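Local coordinates for uncharacterized conserved protein (Ruegeria pomeroyi DSS-3, PDB 3IUS), which is of unknown function but, as a Rossmann-type member of the NAD-dependent epimerase/dehydratase family, probably binds a nicotinamide dinucleotide, at residues S102-Y107 with E251-R256. Residues are numbered along the deposited sequence; the frame is centred on the assembly and turned at random.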
loop_
_atom_site.group_PDB
_atom_site.type_symbol
_atom_site.label_atom_id
_atom_site.label_comp_id
_atom_site.label_asym_id
_atom_site.label_seq_id
_atom_site.Cartn_x
_atom_site.Cartn_y
_atom_site.Cartn_z
ATOM N N SER A 102 3.251 -2.787 4.370
ATOM C CA SER A 102 3.600 -1.749 5.324
ATOM C C SER A 102 3.435 -0.406 4.627
ATOM O O SER A 102 2.763 -0.320 3.602
ATOM C CB SER A 102 5.045 -1.936 5.811
ATOM O OG SER A 102 5.342 -1.082 6.907
ATOM N N THR A 103 4.048 0.638 5.171
ATOM C CA THR A 103 3.991 1.956 4.544
ATOM C C THR A 103 5.333 2.668 4.666
ATOM O O THR A 103 6.232 2.204 5.372
ATOM C CB THR A 103 2.908 2.862 5.174
ATOM O OG1 THR A 103 3.332 3.267 6.480
ATOM C CG2 THR A 103 1.564 2.141 5.267
ATOM N N THR A 104 5.462 3.801 3.981
ATOM C CA THR A 104 6.698 4.574 4.032
ATOM C C THR A 104 6.764 5.471 5.261
ATOM O O THR A 104 7.741 6.199 5.445
ATOM C CB THR A 104 6.894 5.434 2.773
ATOM O OG1 THR A 104 5.781 6.329 2.627
ATOM C CG2 THR A 104 7.018 4.560 1.532
ATOM N N ALA A 105 5.731 5.425 6.101
ATOM C CA ALA A 105 5.704 6.272 7.292
ATOM C C ALA A 105 6.733 5.804 8.311
ATOM O O ALA A 105 7.086 6.536 9.233
ATOM C CB ALA A 105 4.310 6.319 7.910
ATOM N N VAL A 106 7.231 4.586 8.125
ATOM C CA VAL A 106 8.237 4.047 9.028
ATOM C C VAL A 106 9.529 4.869 9.051
ATOM O O VAL A 106 10.251 4.867 10.051
ATOM C CB VAL A 106 8.589 2.602 8.668
ATOM C CG1 VAL A 106 7.355 1.710 8.777
ATOM C CG2 VAL A 106 9.179 2.536 7.276
ATOM N N TYR A 107 9.827 5.548 7.948
ATOM C CA TYR A 107 11.074 6.294 7.824
ATOM C C TYR A 107 11.103 7.577 8.649
ATOM O O TYR A 107 12.156 7.983 9.141
ATOM C CB TYR A 107 11.389 6.592 6.355
ATOM C CG TYR A 107 11.670 5.351 5.541
ATOM C CD1 TYR A 107 12.770 4.552 5.824
ATOM C CD2 TYR A 107 10.830 4.973 4.499
ATOM C CE1 TYR A 107 13.024 3.415 5.091
ATOM C CE2 TYR A 107 11.077 3.848 3.757
ATOM C CZ TYR A 107 12.177 3.061 4.064
ATOM O OH TYR A 107 12.423 1.937 3.323
ATOM N N GLU A 251 6.330 15.244 8.154
ATOM C CA GLU A 251 7.455 14.413 7.748
ATOM C C GLU A 251 7.678 14.582 6.256
ATOM O O GLU A 251 6.733 14.531 5.476
ATOM C CB GLU A 251 7.176 12.938 8.040
ATOM C CG GLU A 251 7.088 12.587 9.507
ATOM C CD GLU A 251 6.870 11.104 9.734
ATOM O OE1 GLU A 251 6.243 10.452 8.872
ATOM O OE2 GLU A 251 7.327 10.590 10.776
ATOM N N ASN A 252 8.931 14.761 5.859
ATOM C CA ASN A 252 9.246 14.916 4.449
ATOM C C ASN A 252 10.454 14.072 4.065
ATOM O O ASN A 252 11.510 14.212 4.661
ATOM C CB ASN A 252 9.505 16.386 4.132
ATOM C CG ASN A 252 9.490 16.669 2.650
ATOM O OD1 ASN A 252 8.690 16.100 1.904
ATOM N ND2 ASN A 252 10.384 17.539 2.210
ATOM N N LYS A 253 10.286 13.205 3.070
ATOM C CA LYS A 253 11.394 12.415 2.546
ATOM C C LYS A 253 11.161 12.044 1.079
ATOM O O LYS A 253 10.078 12.260 0.542
ATOM C CB LYS A 253 11.597 11.154 3.386
ATOM C CG LYS A 253 10.576 10.049 3.136
ATOM C CD LYS A 253 9.354 10.181 4.014
ATOM C CE LYS A 253 8.382 9.031 3.781
ATOM N NZ LYS A 253 7.086 9.273 4.466
ATOM N N ARG A 254 12.184 11.490 0.434
ATOM C CA ARG A 254 12.053 10.983 -0.921
ATOM C C ARG A 254 12.511 9.543 -0.846
ATOM O O ARG A 254 13.523 9.259 -0.216
ATOM C CB ARG A 254 12.924 11.789 -1.891
ATOM C CG ARG A 254 12.363 13.178 -2.206
ATOM C CD ARG A 254 13.327 13.952 -3.093
ATOM N NE ARG A 254 12.729 15.180 -3.621
ATOM C CZ ARG A 254 12.645 16.307 -2.934
ATOM N NH1 ARG A 254 13.103 16.358 -1.691
ATOM N NH2 ARG A 254 12.098 17.383 -3.487
ATOM N N VAL A 255 11.736 8.637 -1.438
ATOM C CA VAL A 255 11.971 7.210 -1.249
ATOM C C VAL A 255 12.484 6.555 -2.521
ATOM O O VAL A 255 11.866 6.677 -3.580
ATOM C CB VAL A 255 10.677 6.488 -0.797
ATOM C CG1 VAL A 255 10.964 5.020 -0.496
ATOM C CG2 VAL A 255 10.063 7.199 0.419
ATOM N N ARG A 256 13.602 5.836 -2.401
ATOM C CA ARG A 256 14.198 5.099 -3.513
ATOM C C ARG A 256 13.410 3.818 -3.787
ATOM O O ARG A 256 12.954 3.152 -2.858
ATOM C CB ARG A 256 15.659 4.720 -3.207
ATOM C CG ARG A 256 16.633 5.877 -3.018
ATOM C CD ARG A 256 16.894 6.651 -4.312
ATOM N NE ARG A 256 17.920 7.678 -4.118
ATOM C CZ ARG A 256 18.112 8.720 -4.926
ATOM N NH1 ARG A 256 17.354 8.880 -5.997
ATOM N NH2 ARG A 256 19.074 9.598 -4.665
HETATM O O HOH W 1 5.927 8.332 10.918
#
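Lys253 reaches from the approach to strand 254-255, which pairs in parallel with strand 114-115, to the turn ending strand 97-103, so the contact joins a small two-stranded sheet to a central strand of the Rossmann sheet. Its CB points toward that turn; CG sits in the crowded position between backbone N and carbonyl carbon (chi1 76°), and the chain bends at chi2 (-89°), then runs straight to NZ. CE and NZ both come up to Thr104 O, each at 3.3 Å, with CE also near CB and OG1 as the side chains cross obliquely. Lysine's length suits this span, its last methylene lying against Thr104 while its ammonium meets a carbonyl. Thr103 OG1 accepts from Ala105 N at 3.2 Å, forming an ST turn that suits a hydroxyl side chain. Beta-branched Val255 supplies apolar bulk, its CG2 4.2 Å from Thr104 CG2 and its CG1 beside Tyr107, whose hydroxyl is hydrogen-bonded to Asn206 and Arg150. Glu251 is linked through water 1, which donates to Ala105 O and Glu251 OE2, both at 2.7 Å; OE2 also bonds Thr124 OG1. Thr104 O thus accepts two weak hydrogen bonds, from Lys253 NZ and Tyr107 N, and the nearby cation would probably polarise it.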